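Long-range contacts in clostripain-related protein (Bacteroides thetaiotaomicron, PDB 5L20), which is probably a cysteine peptidase of the clostripain-like C11 family, this chain being an N-terminal portion of the longer protein: residues A[7-12]-A[42-47]; A[13-18]-A[107-112]; A[46-51]-A[98-103]; A[56-61]-A[76-81]. All coordinates share one frame; numbering follows the deposited sequence.

In the fold
From the N terminus, the loop before strand 10-16 and the strand's first half meet the start of strand 45-52, and interaction 1 closes a loop around helix 23-37. Strand 57-66 pairs with strand 69-79 in the hairpin of interaction 4. Interaction 3 then sets the end of helix 86-99 and the turn after it on strand 45-52, enclosing interaction 4. Interaction 2, the longest closure, adds strand 104-109 alongside strand 10-16; interactions 3 and 4 nest within it, whereas its segments alternate with those of interaction 1. Interactions 1 and 3 share Arg46, Ile47 and a water. Together the contacts involve all five strands of a mixed sheet, interactions 3 and 4 meeting where strands 45-52 and 57-66 pair.

Interaction 1: A[7-12]-A[42-47]; sequences PTEQTV and LKDERI
The guanidinium of Arg46 carries the Pro7 ring on one face, with Pro7 CG 3.8 Å above the plane and over its centre, while water 1 sits in plane at the edge. That water accepts from Arg46 NH2 and donates to Pro7 O; Arg46 NH1 is hydrogen-bonded to Ser100 OG. The extended arginine chain crosses the proline at about a right angle, so Pro7 CG also touches Arg46 CG (3.6 Å). An alanine in place of Arg46 would remove this flat platform, the water link and the bond to Ser100, and would probably leave the Pro7 loop less firmly seated. Among the other flat groups, the Gln10 amide and Glu45 carboxylate planes stand 74° apart, and Gln10 OE1 lies 3.2 Å from Glu45 CG. Glu9 and Asp44 run side by side with their like charges separated; Glu9 is instead salt-bridged to Lys103. Asp44 O accepts from Glu9 N at 2.9 Å and, weakly, from Gln10 N. Straighter bonds follow: Arg46 N to Gln10 O (3.0 Å) and Val12 N to Arg46 O (2.9 Å, 164°). Their alternation, with strand directions only 17° apart, is the parallel pairing of a beta-alpha-beta unit, strand 10-16, helix 23-37 and strand 45-52.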
loop_
_atom_site.group_PDB
_atom_site.type_symbol
_atom_site.label_atom_id
_atom_site.label_comp_id
_atom_site.label_asym_id
_atom_site.label_seq_id
_atom_site.Cartn_x
_atom_site.Cartn_y
_atom_site.Cartn_z
ATOM N N PRO A 7 11.728 12.884 5.676
ATOM C CA PRO A 7 12.368 11.805 4.910
ATOM C C PRO A 7 12.217 12.043 3.420
ATOM O O PRO A 7 11.137 12.391 2.945
ATOM C CB PRO A 7 11.604 10.553 5.349
ATOM C CG PRO A 7 10.265 11.067 5.736
ATOM C CD PRO A 7 10.471 12.442 6.299
ATOM N N THR A 8 13.302 11.889 2.681
ATOM C CA THR A 8 13.264 12.209 1.268
ATOM C C THR A 8 13.911 11.142 0.406
ATOM O O THR A 8 13.963 11.303 -0.808
ATOM C CB THR A 8 13.975 13.539 0.960
ATOM O OG1 THR A 8 15.313 13.493 1.469
ATOM C CG2 THR A 8 13.211 14.732 1.558
ATOM N N GLU A 9 14.431 10.067 0.999
ATOM C CA GLU A 9 15.187 9.122 0.172
ATOM C C GLU A 9 14.321 8.077 -0.551
ATOM O O GLU A 9 14.524 7.840 -1.748
ATOM C CB GLU A 9 16.269 8.393 0.990
ATOM C CG GLU A 9 17.412 9.285 1.462
ATOM C CD GLU A 9 18.125 9.992 0.325
ATOM O OE1 GLU A 9 18.400 9.344 -0.711
ATOM O OE2 GLU A 9 18.401 11.206 0.465
ATOM N N GLN A 10 13.390 7.451 0.164
ATOM C CA GLN A 10 12.687 6.301 -0.398
ATOM C C GLN A 10 11.275 6.204 0.113
ATOM O O GLN A 10 11.025 6.436 1.277
ATOM C CB GLN A 10 13.429 5.003 -0.062
ATOM C CG GLN A 10 12.795 3.755 -0.680
ATOM C CD GLN A 10 13.172 2.524 0.106
ATOM O OE1 GLN A 10 13.310 2.577 1.334
ATOM N NE2 GLN A 10 13.276 1.383 -0.577
ATOM N N THR A 11 10.342 5.893 -0.785
ATOM C CA THR A 11 8.993 5.499 -0.427
ATOM C C THR A 11 8.810 4.043 -0.789
ATOM O O THR A 11 9.047 3.658 -1.959
ATOM C CB THR A 11 7.956 6.301 -1.219
ATOM O OG1 THR A 11 8.112 7.694 -0.954
ATOM C CG2 THR A 11 6.564 5.866 -0.872
ATOM N N VAL A 12 8.409 3.239 0.191
ATOM C CA VAL A 12 8.001 1.864 -0.065
ATOM C C VAL A 12 6.477 1.873 -0.139
ATOM O O VAL A 12 5.799 2.200 0.850
ATOM C CB VAL A 12 8.478 0.892 1.051
ATOM C CG1 VAL A 12 7.969 -0.513 0.810
ATOM C CG2 VAL A 12 10.015 0.894 1.148
ATOM N N LEU A 42 12.644 4.344 9.915
ATOM C CA LEU A 42 12.115 5.147 8.824
ATOM C C LEU A 42 12.507 6.624 8.928
ATOM O O LEU A 42 11.670 7.516 8.767
ATOM C CB LEU A 42 10.591 5.008 8.775
ATOM C CG LEU A 42 10.033 3.603 8.521
ATOM C CD1 LEU A 42 8.509 3.628 8.575
ATOM C CD2 LEU A 42 10.532 3.080 7.206
ATOM N N LYS A 43 13.782 6.890 9.177
ATOM C CA LYS A 43 14.246 8.279 9.218
ATOM C C LYS A 43 14.380 8.922 7.826
ATOM O O LYS A 43 14.145 10.116 7.651
ATOM C CB LYS A 43 15.584 8.355 9.952
ATOM C CG LYS A 43 15.551 7.783 11.374
ATOM C CD LYS A 43 16.889 8.008 12.064
ATOM C CE LYS A 43 16.953 7.317 13.416
ATOM N NZ LYS A 43 15.847 7.769 14.306
ATOM N N ASP A 44 14.771 8.127 6.838
ATOM C CA ASP A 44 14.961 8.617 5.474
ATOM C C ASP A 44 13.893 8.098 4.527
ATOM O O ASP A 44 13.966 8.358 3.324
ATOM C CB ASP A 44 16.310 8.180 4.905
ATOM C CG ASP A 44 17.473 8.972 5.432
ATOM O OD1 ASP A 44 17.322 10.183 5.698
ATOM O OD2 ASP A 44 18.560 8.363 5.551
ATOM N N GLU A 45 12.954 7.322 5.061
ATOM C CA GLU A 45 12.002 6.596 4.211
ATOM C C GLU A 45 10.593 6.716 4.749
ATOM O O GLU A 45 10.404 6.957 5.945
ATOM C CB GLU A 45 12.381 5.115 4.104
ATOM C CG GLU A 45 13.803 4.832 3.616
ATOM C CD GLU A 45 14.833 4.785 4.743
ATOM O OE1 GLU A 45 14.448 4.842 5.934
ATOM O OE2 GLU A 45 16.037 4.681 4.424
ATOM N N ARG A 46 9.610 6.525 3.865
ATOM C CA ARG A 46 8.208 6.420 4.266
ATOM C C ARG A 46 7.628 5.108 3.753
ATOM O O ARG A 46 8.034 4.620 2.690
ATOM C CB ARG A 46 7.371 7.572 3.708
ATOM C CG ARG A 46 7.648 8.980 4.281
ATOM C CD ARG A 46 6.471 9.939 3.935
ATOM N NE ARG A 46 6.772 11.354 4.114
ATOM C CZ ARG A 46 7.442 12.103 3.235
ATOM N NH1 ARG A 46 7.911 11.571 2.105
ATOM N NH2 ARG A 46 7.674 13.387 3.495
ATOM N N ILE A 47 6.662 4.569 4.487
ATOM C CA ILE A 47 5.879 3.428 4.046
ATOM C C ILE A 47 4.456 3.914 3.812
ATOM O O ILE A 47 3.823 4.441 4.742
ATOM C CB ILE A 47 5.867 2.282 5.072
ATOM C CG1 ILE A 47 7.284 1.710 5.229
ATOM C CG2 ILE A 47 4.898 1.203 4.607
ATOM C CD1 ILE A 47 7.421 0.662 6.277
HETATM O O HOH W 1 9.595 14.031 1.265
HETATM O O HOH W 2 15.925 11.766 4.067
#

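Interaction 2: A[13-18]-A[107-112]; sequences FMYLPW and MVIGCH
Strand 104-109, an outermost strand of the sheet within this chain, lies parallel to strand 10-16, their directions 22° apart. Three straight backbone bonds establish the register: Val108 N to Phe13 O (2.8 Å), Tyr15 N to Val108 O (2.7 Å, 172°) and Gly110 N to Tyr15 O (3.0 Å). On the face carrying Phe13 and Tyr15, Met107 runs extended alongside both aromatics, and its CE meets Tyr15 CD2 at 3.6 Å. This is the face that helix 86-99 packs against, through Phe13 and Tyr15, in an alpha/beta arrangement consistent with the caspase-like fold of C11 peptidases. The opposite face has Met14 CE against Val108 CG1 (3.9 Å). Beyond the strands, Pro17 CD lies over the centre of the Tyr15 ring, 3.6 Å above its plane. Leu16 CD2 packs directly on Gly110 CA at 3.8 Å, where no side chain intervenes. In the conformer given, Cys111 SG lies 3.2 Å from Pro17 O, and His112 packs on the backbone of a bound peptide.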
loop_
_atom_site.group_PDB
_atom_site.type_symbol
_atom_site.label_atom_id
_atom_site.label_comp_id
_atom_site.label_asym_id
_atom_site.label_seq_id
_atom_site.Cartn_x
_atom_site.Cartn_y
_atom_site.Cartn_z
ATOM N N PHE A 13 5.943 1.559 -1.317
ATOM C CA PHE A 13 4.506 1.554 -1.535
ATOM C C PHE A 13 3.976 0.132 -1.530
ATOM O O PHE A 13 4.263 -0.637 -2.448
ATOM C CB PHE A 13 4.184 2.255 -2.852
ATOM C CG PHE A 13 2.722 2.237 -3.212
ATOM C CD1 PHE A 13 1.742 2.502 -2.252
ATOM C CD2 PHE A 13 2.332 1.993 -4.530
ATOM C CE1 PHE A 13 0.400 2.489 -2.613
ATOM C CE2 PHE A 13 1.007 1.997 -4.880
ATOM C CZ PHE A 13 0.039 2.237 -3.934
ATOM N N MET A 14 3.181 -0.202 -0.516
ATOM C CA MET A 14 2.526 -1.488 -0.424
ATOM C C MET A 14 1.142 -1.344 -1.044
ATOM O O MET A 14 0.299 -0.567 -0.532
ATOM C CB MET A 14 2.432 -1.958 1.026
ATOM C CG MET A 14 1.840 -3.361 1.114
ATOM S SD MET A 14 1.937 -4.004 2.799
ATOM C CE MET A 14 3.199 -5.235 2.507
ATOM N N TYR A 15 0.902 -2.115 -2.090
ATOM C CA TYR A 15 -0.280 -1.998 -2.938
ATOM C C TYR A 15 -1.089 -3.288 -2.846
ATOM O O TYR A 15 -0.607 -4.365 -3.251
ATOM C CB TYR A 15 0.176 -1.732 -4.385
ATOM C CG TYR A 15 -0.924 -1.665 -5.420
ATOM C CD1 TYR A 15 -1.933 -0.729 -5.293
ATOM C CD2 TYR A 15 -0.956 -2.523 -6.516
ATOM C CE1 TYR A 15 -2.942 -0.628 -6.237
ATOM C CE2 TYR A 15 -1.964 -2.416 -7.493
ATOM C CZ TYR A 15 -2.942 -1.474 -7.338
ATOM O OH TYR A 15 -3.968 -1.378 -8.232
ATOM N N LEU A 16 -2.288 -3.172 -2.257
ATOM C CA LEU A 16 -3.108 -4.322 -1.903
ATOM C C LEU A 16 -4.499 -4.152 -2.521
ATOM O O LEU A 16 -5.494 -3.869 -1.817
ATOM C CB LEU A 16 -3.180 -4.501 -0.370
ATOM C CG LEU A 16 -1.817 -4.663 0.311
ATOM C CD1 LEU A 16 -1.980 -4.467 1.825
ATOM C CD2 LEU A 16 -1.243 -6.029 -0.015
ATOM N N PRO A 17 -4.589 -4.281 -3.833
ATOM C CA PRO A 17 -5.897 -4.149 -4.478
ATOM C C PRO A 17 -6.789 -5.332 -4.111
ATOM O O PRO A 17 -6.327 -6.334 -3.541
ATOM C CB PRO A 17 -5.556 -4.130 -5.972
ATOM C CG PRO A 17 -4.275 -4.907 -6.071
ATOM C CD PRO A 17 -3.510 -4.563 -4.803
ATOM N N TRP A 18 -8.061 -5.238 -4.479
ATOM C CA TRP A 18 -9.025 -6.249 -4.027
ATOM C C TRP A 18 -8.678 -7.650 -4.502
ATOM O O TRP A 18 -8.381 -7.865 -5.672
ATOM C CB TRP A 18 -10.429 -5.865 -4.504
ATOM C CG TRP A 18 -11.495 -6.807 -4.048
ATOM C CD1 TRP A 18 -12.251 -7.616 -4.836
ATOM C CD2 TRP A 18 -11.921 -7.029 -2.698
ATOM N NE1 TRP A 18 -13.133 -8.345 -4.055
ATOM C CE2 TRP A 18 -12.936 -8.006 -2.740
ATOM C CE3 TRP A 18 -11.520 -6.520 -1.460
ATOM C CZ2 TRP A 18 -13.583 -8.468 -1.582
ATOM C CZ3 TRP A 18 -12.164 -6.984 -0.305
ATOM C CH2 TRP A 18 -13.177 -7.950 -0.385
ATOM N N MET A 107 7.707 -0.882 -4.943
ATOM C CA MET A 107 6.328 -1.329 -4.893
ATOM C C MET A 107 6.268 -2.752 -4.420
ATOM O O MET A 107 7.026 -3.601 -4.899
ATOM C CB MET A 107 5.705 -1.163 -6.284
ATOM C CG MET A 107 4.219 -1.081 -6.309
ATOM S SD MET A 107 3.686 -0.557 -7.970
ATOM C CE MET A 107 1.937 -0.749 -7.674
ATOM N N VAL A 108 5.378 -3.013 -3.471
ATOM C CA VAL A 108 5.086 -4.351 -2.966
ATOM C C VAL A 108 3.638 -4.632 -3.304
ATOM O O VAL A 108 2.771 -3.854 -2.852
ATOM C CB VAL A 108 5.272 -4.425 -1.440
ATOM C CG1 VAL A 108 4.900 -5.804 -0.945
ATOM C CG2 VAL A 108 6.710 -4.077 -1.025
ATOM N N ILE A 109 3.369 -5.663 -4.087
ATOM C CA ILE A 109 2.039 -5.943 -4.598
ATOM C C ILE A 109 1.553 -7.263 -4.037
ATOM O O ILE A 109 2.161 -8.306 -4.298
ATOM C CB ILE A 109 2.017 -5.981 -6.122
ATOM C CG1 ILE A 109 2.587 -4.653 -6.672
ATOM C CG2 ILE A 109 0.604 -6.288 -6.592
ATOM C CD1 ILE A 109 2.547 -4.595 -8.188
ATOM N N GLY A 110 0.453 -7.207 -3.290
ATOM C CA GLY A 110 -0.126 -8.422 -2.706
ATOM C C GLY A 110 -1.468 -8.693 -3.348
ATOM O O GLY A 110 -2.273 -7.766 -3.467
ATOM N N CYS A 111 -1.715 -9.946 -3.749
ATOM C CA CYS A 111 -2.972 -10.378 -4.380
ATOM C C CYS A 111 -2.810 -11.812 -4.874
ATOM O O CYS A 111 -1.826 -12.464 -4.540
ATOM C CB CYS A 111 -3.357 -9.463 -5.559
ATOM S SG CYS A 111 -4.892 -8.590 -5.328
ATOM N N HIS A 112 -3.747 -12.284 -5.696
ATOM C CA HIS A 112 -3.599 -13.565 -6.407
ATOM C C HIS A 112 -2.781 -13.322 -7.665
ATOM O O HIS A 112 -2.921 -12.271 -8.298
ATOM C CB HIS A 112 -4.947 -14.159 -6.819
ATOM C CG HIS A 112 -5.808 -14.561 -5.668
ATOM N ND1 HIS A 112 -5.735 -15.811 -5.078
ATOM C CD2 HIS A 112 -6.765 -13.879 -5.000
ATOM C CE1 HIS A 112 -6.613 -15.873 -4.094
ATOM N NE2 HIS A 112 -7.254 -14.720 -4.027
#

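Interaction 3: A[46-51]-A[98-103]; sequences RIIIFM and RYSPTK
In this alpha/beta domain, the turn that leads from helix 86-99 to strand 104-109 rests on the beginning of strand 45-52, and Ser100, the first residue to leave helical backbone angles, makes the closest approach. Around its hydroxyl the packing is tight. Ser100 OG is anti to the backbone N (chi1 -172°), which sets it beside the arginine chain, 3.3 Å from Arg46 CD. There it accepts from Arg46 NH1 at 2.9 Å. The N-H...O angle of 143° and a position 23° out of the guanidinium plane make this bond somewhat bent. Ser100 OG has a second hydrogen-bond partner in Thr11 OG1, which also meets Thr102 OG1, so a small hydroxyl network joins the turn to strand 10-16. Deeper in, Ile48 CG1 packs on Ser100 CB at 4.0 Å. Tyr99 O lies over the guanidinium face opposite Pro7, 4.1 Å above the plane; a cation so near the last carbonyls of a helix would probably be stabilised by the helix dipole. The outer side is looser. The Tyr99 ring turns instead to Leu75 and Lys76, and exposed Pro101 approaches Arg46 NH1 with its ring N (3.8 Å) and CD. Here water mediates: the water bound to Arg46 NH2 also donates to Pro101 O, at 2.5 Å from that oxygen.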
loop_
_atom_site.group_PDB
_atom_site.type_symbol
_atom_site.label_atom_id
_atom_site.label_comp_id
_atom_site.label_asym_id
_atom_site.label_seq_id
_atom_site.Cartn_x
_atom_site.Cartn_y
_atom_site.Cartn_z
ATOM N N ARG A 46 9.610 6.525 3.865
ATOM C CA ARG A 46 8.208 6.420 4.266
ATOM C C ARG A 46 7.628 5.108 3.753
ATOM O O ARG A 46 8.034 4.620 2.690
ATOM C CB ARG A 46 7.371 7.572 3.708
ATOM C CG ARG A 46 7.648 8.980 4.281
ATOM C CD ARG A 46 6.471 9.939 3.935
ATOM N NE ARG A 46 6.772 11.354 4.114
ATOM C CZ ARG A 46 7.442 12.103 3.235
ATOM N NH1 ARG A 46 7.911 11.571 2.105
ATOM N NH2 ARG A 46 7.674 13.387 3.495
ATOM N N ILE A 47 6.662 4.569 4.487
ATOM C CA ILE A 47 5.879 3.428 4.046
ATOM C C ILE A 47 4.456 3.914 3.812
ATOM O O ILE A 47 3.823 4.441 4.742
ATOM C CB ILE A 47 5.867 2.282 5.072
ATOM C CG1 ILE A 47 7.284 1.710 5.229
ATOM C CG2 ILE A 47 4.898 1.203 4.607
ATOM C CD1 ILE A 47 7.421 0.662 6.277
ATOM N N ILE A 48 3.973 3.754 2.588
ATOM C CA ILE A 48 2.637 4.180 2.179
ATOM C C ILE A 48 1.880 2.941 1.723
ATOM O O ILE A 48 2.436 2.132 0.970
ATOM C CB ILE A 48 2.691 5.191 1.013
ATOM C CG1 ILE A 48 3.567 6.405 1.347
ATOM C CG2 ILE A 48 1.265 5.537 0.550
ATOM C CD1 ILE A 48 3.025 7.223 2.532
ATOM N N ILE A 49 0.644 2.764 2.184
ATOM C CA ILE A 49 -0.138 1.595 1.863
ATOM C C ILE A 49 -1.458 1.979 1.220
ATOM O O ILE A 49 -2.154 2.864 1.727
ATOM C CB ILE A 49 -0.406 0.741 3.114
ATOM C CG1 ILE A 49 0.941 0.442 3.800
ATOM C CG2 ILE A 49 -1.199 -0.501 2.747
ATOM C CD1 ILE A 49 0.872 -0.534 4.948
ATOM N N PHE A 50 -1.764 1.365 0.079
ATOM C CA PHE A 50 -3.089 1.410 -0.539
ATOM C C PHE A 50 -3.724 0.070 -0.297
ATOM O O PHE A 50 -3.183 -0.956 -0.717
ATOM C CB PHE A 50 -3.011 1.686 -2.040
ATOM C CG PHE A 50 -4.320 1.566 -2.772
ATOM C CD1 PHE A 50 -4.762 0.338 -3.268
ATOM C CD2 PHE A 50 -5.103 2.712 -2.991
ATOM C CE1 PHE A 50 -5.967 0.258 -4.004
ATOM C CE2 PHE A 50 -6.291 2.639 -3.713
ATOM C CZ PHE A 50 -6.729 1.420 -4.220
ATOM N N MET A 51 -4.881 0.040 0.362
ATOM C CA MET A 51 -5.563 -1.227 0.543
ATOM C C MET A 51 -7.057 -1.118 0.279
ATOM O O MET A 51 -7.729 -0.247 0.852
ATOM C CB MET A 51 -5.333 -1.794 1.946
ATOM C CG MET A 51 -6.048 -3.105 2.109
ATOM S SD MET A 51 -5.653 -3.893 3.667
ATOM C CE MET A 51 -6.857 -5.201 3.651
ATOM N N ARG A 98 2.509 12.556 -4.354
ATOM C CA ARG A 98 2.116 13.830 -3.720
ATOM C C ARG A 98 2.277 13.740 -2.222
ATOM O O ARG A 98 2.843 14.650 -1.618
ATOM C CB ARG A 98 0.674 14.195 -4.064
ATOM C CG ARG A 98 0.559 15.036 -5.329
ATOM C CD ARG A 98 -0.894 15.481 -5.598
ATOM N NE ARG A 98 -1.748 14.335 -5.905
ATOM C CZ ARG A 98 -2.075 13.965 -7.140
ATOM N NH1 ARG A 98 -1.682 14.677 -8.189
ATOM N NH2 ARG A 98 -2.811 12.899 -7.322
ATOM N N TYR A 99 1.798 12.661 -1.614
ATOM C CA TYR A 99 1.918 12.537 -0.166
ATOM C C TYR A 99 3.353 12.235 0.256
ATOM O O TYR A 99 3.767 12.578 1.372
ATOM C CB TYR A 99 0.978 11.460 0.368
ATOM C CG TYR A 99 -0.466 11.882 0.396
ATOM C CD1 TYR A 99 -0.909 12.780 1.362
ATOM C CD2 TYR A 99 -1.387 11.381 -0.520
ATOM C CE1 TYR A 99 -2.239 13.157 1.413
ATOM C CE2 TYR A 99 -2.733 11.768 -0.486
ATOM C CZ TYR A 99 -3.132 12.653 0.487
ATOM O OH TYR A 99 -4.456 13.019 0.563
ATOM N N SER A 100 4.121 11.587 -0.628
ATOM C CA SER A 100 5.461 11.157 -0.236
ATOM C C SER A 100 6.478 11.437 -1.336
ATOM O O SER A 100 6.830 10.553 -2.105
ATOM C CB SER A 100 5.455 9.667 0.113
ATOM O OG SER A 100 6.715 9.296 0.668
ATOM N N PRO A 101 6.949 12.683 -1.439
ATOM C CA PRO A 101 7.958 13.051 -2.426
ATOM C C PRO A 101 9.337 12.553 -2.017
ATOM O O PRO A 101 9.882 13.017 -1.012
ATOM C CB PRO A 101 7.926 14.590 -2.421
ATOM C CG PRO A 101 6.782 14.957 -1.557
ATOM C CD PRO A 101 6.459 13.843 -0.670
ATOM N N THR A 102 9.890 11.598 -2.763
ATOM C CA THR A 102 11.175 11.014 -2.395
ATOM C C THR A 102 11.969 10.778 -3.661
ATOM O O THR A 102 11.413 10.807 -4.760
ATOM C CB THR A 102 11.017 9.662 -1.629
ATOM O OG1 THR A 102 10.193 8.766 -2.391
ATOM C CG2 THR A 102 10.369 9.846 -0.260
ATOM N N LYS A 103 13.266 10.521 -3.500
ATOM C CA LYS A 103 14.142 10.265 -4.617
ATOM C C LYS A 103 13.801 8.936 -5.294
ATOM O O LYS A 103 13.857 8.820 -6.526
ATOM C CB LYS A 103 15.599 10.246 -4.166
ATOM C CG LYS A 103 16.122 11.613 -3.757
ATOM C CD LYS A 103 17.524 11.537 -3.187
ATOM C CE LYS A 103 17.961 12.902 -2.659
ATOM N NZ LYS A 103 19.274 12.836 -1.958
HETATM O O HOH W 1 9.595 14.031 1.265
#

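Interaction 4: A[56-61]-A[76-81]; sequences TKATLF and KNYTDP
Tyr78 presents the edge of its ring to the neighbouring strand. Ala58 O and Leu60 CB lie near the ring plane, Leu60 CB 3.8 Å from Tyr78 CE1, and Ala58 CB touches Tyr78 CD1 at 4.1 Å. One face of the ring bears Lys76 CE, offset toward the rim and 3.6 Å above the plane, because the lysine chain bends back at chi3 (-73°). An alanine in place of Tyr78 would remove the ring edge packed on Leu60 and would probably leave the lysine methylenes less well held. The backbone fixes these positions: Ala58 and Tyr78 form a hydrogen-bonded antiparallel pair, with Tyr78 N to Ala58 O at 2.8 Å, and Leu60 and Lys76 form the next such pair, with Leu60 N to Lys76 O nearly straight at 2.9 Å (176°). At the open end of the hairpin, Asp80 N donates to Thr56 O (2.8 Å) and Pro81 CG reaches Ala58 CB (4.1 Å). Farther out, Asp95 of helix 86-99 takes both the Tyr78 hydroxyl and the Lys76 ammonium. The hairpin of strands 57-66 and 69-79 thus packs against that helix, while Phe50 of strand 45-52 meets the Tyr78 ring edge-to-face.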
loop_
_atom_site.group_PDB
_atom_site.type_symbol
_atom_site.label_atom_id
_atom_site.label_comp_id
_atom_site.label_asym_id
_atom_site.label_seq_id
_atom_site.Cartn_x
_atom_site.Cartn_y
_atom_site.Cartn_z
ATOM N N THR A 56 -14.831 -2.078 -3.807
ATOM C CA THR A 56 -15.129 -0.722 -4.266
ATOM C C THR A 56 -14.704 0.377 -3.291
ATOM O O THR A 56 -14.943 1.560 -3.544
ATOM C CB THR A 56 -16.638 -0.551 -4.514
ATOM O OG1 THR A 56 -17.337 -0.845 -3.297
ATOM C CG2 THR A 56 -17.099 -1.501 -5.601
ATOM N N LYS A 57 -14.045 0.005 -2.200
ATOM C CA LYS A 57 -13.619 0.968 -1.191
ATOM C C LYS A 57 -12.157 0.735 -0.856
ATOM O O LYS A 57 -11.754 -0.399 -0.600
ATOM C CB LYS A 57 -14.457 0.855 0.089
ATOM C CG LYS A 57 -15.899 1.320 -0.078
ATOM C CD LYS A 57 -16.644 1.179 1.234
ATOM C CE LYS A 57 -15.898 1.895 2.344
ATOM N NZ LYS A 57 -16.492 1.628 3.684
ATOM N N ALA A 58 -11.372 1.803 -0.837
ATOM C CA ALA A 58 -9.964 1.678 -0.485
ATOM C C ALA A 58 -9.513 2.848 0.346
ATOM O O ALA A 58 -10.147 3.922 0.352
ATOM C CB ALA A 58 -9.088 1.576 -1.741
ATOM N N THR A 59 -8.405 2.643 1.037
ATOM C CA THR A 59 -7.784 3.693 1.815
ATOM C C THR A 59 -6.299 3.787 1.471
ATOM O O THR A 59 -5.664 2.764 1.175
ATOM C CB THR A 59 -7.991 3.446 3.335
ATOM O OG1 THR A 59 -7.386 4.478 4.106
ATOM C CG2 THR A 59 -7.414 2.122 3.754
ATOM N N LEU A 60 -5.762 5.008 1.488
ATOM C CA LEU A 60 -4.333 5.248 1.388
ATOM C C LEU A 60 -3.844 5.755 2.739
ATOM O O LEU A 60 -4.385 6.738 3.270
ATOM C CB LEU A 60 -4.019 6.270 0.298
ATOM C CG LEU A 60 -2.537 6.440 -0.030
ATOM C CD1 LEU A 60 -2.094 5.281 -0.920
ATOM C CD2 LEU A 60 -2.286 7.744 -0.752
ATOM N N PHE A 61 -2.843 5.116 3.333
ATOM C CA PHE A 61 -2.351 5.591 4.626
ATOM C C PHE A 61 -0.851 5.392 4.780
ATOM O O PHE A 61 -0.224 4.624 4.019
ATOM C CB PHE A 61 -3.102 4.906 5.801
ATOM C CG PHE A 61 -2.927 3.404 5.874
ATOM C CD1 PHE A 61 -3.763 2.565 5.151
ATOM C CD2 PHE A 61 -1.984 2.847 6.712
ATOM C CE1 PHE A 61 -3.637 1.179 5.244
ATOM C CE2 PHE A 61 -1.837 1.446 6.800
ATOM C CZ PHE A 61 -2.660 0.638 6.082
ATOM N N LYS A 76 -5.997 9.462 2.507
ATOM C CA LYS A 76 -7.250 9.671 1.790
ATOM C C LYS A 76 -8.009 8.366 1.633
ATOM O O LYS A 76 -7.461 7.280 1.847
ATOM C CB LYS A 76 -7.019 10.303 0.414
ATOM C CG LYS A 76 -6.228 9.432 -0.532
ATOM C CD LYS A 76 -6.029 10.116 -1.903
ATOM C CE LYS A 76 -7.291 10.154 -2.728
ATOM N NZ LYS A 76 -7.051 10.755 -4.068
ATOM N N ASN A 77 -9.282 8.481 1.275
ATOM C CA ASN A 77 -10.091 7.329 0.953
ATOM C C ASN A 77 -10.563 7.369 -0.480
ATOM O O ASN A 77 -10.556 8.441 -1.115
ATOM C CB ASN A 77 -11.272 7.242 1.912
ATOM C CG ASN A 77 -10.820 6.998 3.328
ATOM O OD1 ASN A 77 -10.491 5.864 3.686
ATOM N ND2 ASN A 77 -10.751 8.051 4.135
ATOM N N TYR A 78 -10.949 6.210 -1.004
ATOM C CA TYR A 78 -11.368 6.099 -2.381
ATOM C C TYR A 78 -12.706 5.407 -2.487
ATOM O O TYR A 78 -12.963 4.426 -1.780
ATOM C CB TYR A 78 -10.377 5.291 -3.232
ATOM C CG TYR A 78 -8.958 5.790 -3.292
ATOM C CD1 TYR A 78 -8.074 5.536 -2.254
ATOM C CD2 TYR A 78 -8.495 6.464 -4.398
ATOM C CE1 TYR A 78 -6.760 5.970 -2.308
ATOM C CE2 TYR A 78 -7.176 6.897 -4.476
ATOM C CZ TYR A 78 -6.324 6.653 -3.412
ATOM O OH TYR A 78 -5.019 7.076 -3.465
ATOM N N THR A 79 -13.536 5.904 -3.395
ATOM C CA THR A 79 -14.775 5.228 -3.750
ATOM C C THR A 79 -14.697 4.813 -5.215
ATOM O O THR A 79 -14.318 5.621 -6.059
ATOM C CB THR A 79 -15.991 6.142 -3.492
ATOM O OG1 THR A 79 -16.128 6.340 -2.080
ATOM C CG2 THR A 79 -17.259 5.514 -4.035
ATOM N N ASP A 80 -15.009 3.550 -5.494
ATOM C CA ASP A 80 -14.890 2.987 -6.843
ATOM C C ASP A 80 -13.545 3.267 -7.529
ATOM O O ASP A 80 -13.531 3.642 -8.701
ATOM C CB ASP A 80 -16.012 3.521 -7.751
ATOM C CG ASP A 80 -17.408 3.218 -7.209
ATOM O OD1 ASP A 80 -17.625 2.086 -6.740
ATOM O OD2 ASP A 80 -18.281 4.115 -7.253
ATOM N N PRO A 81 -12.419 3.078 -6.821
ATOM C CA PRO A 81 -11.146 3.289 -7.535
ATOM C C PRO A 81 -10.985 2.301 -8.683
ATOM O O PRO A 81 -11.379 1.149 -8.545
ATOM C CB PRO A 81 -10.092 3.048 -6.461
ATOM C CG PRO A 81 -10.733 2.117 -5.508
ATOM C CD PRO A 81 -12.222 2.493 -5.485
#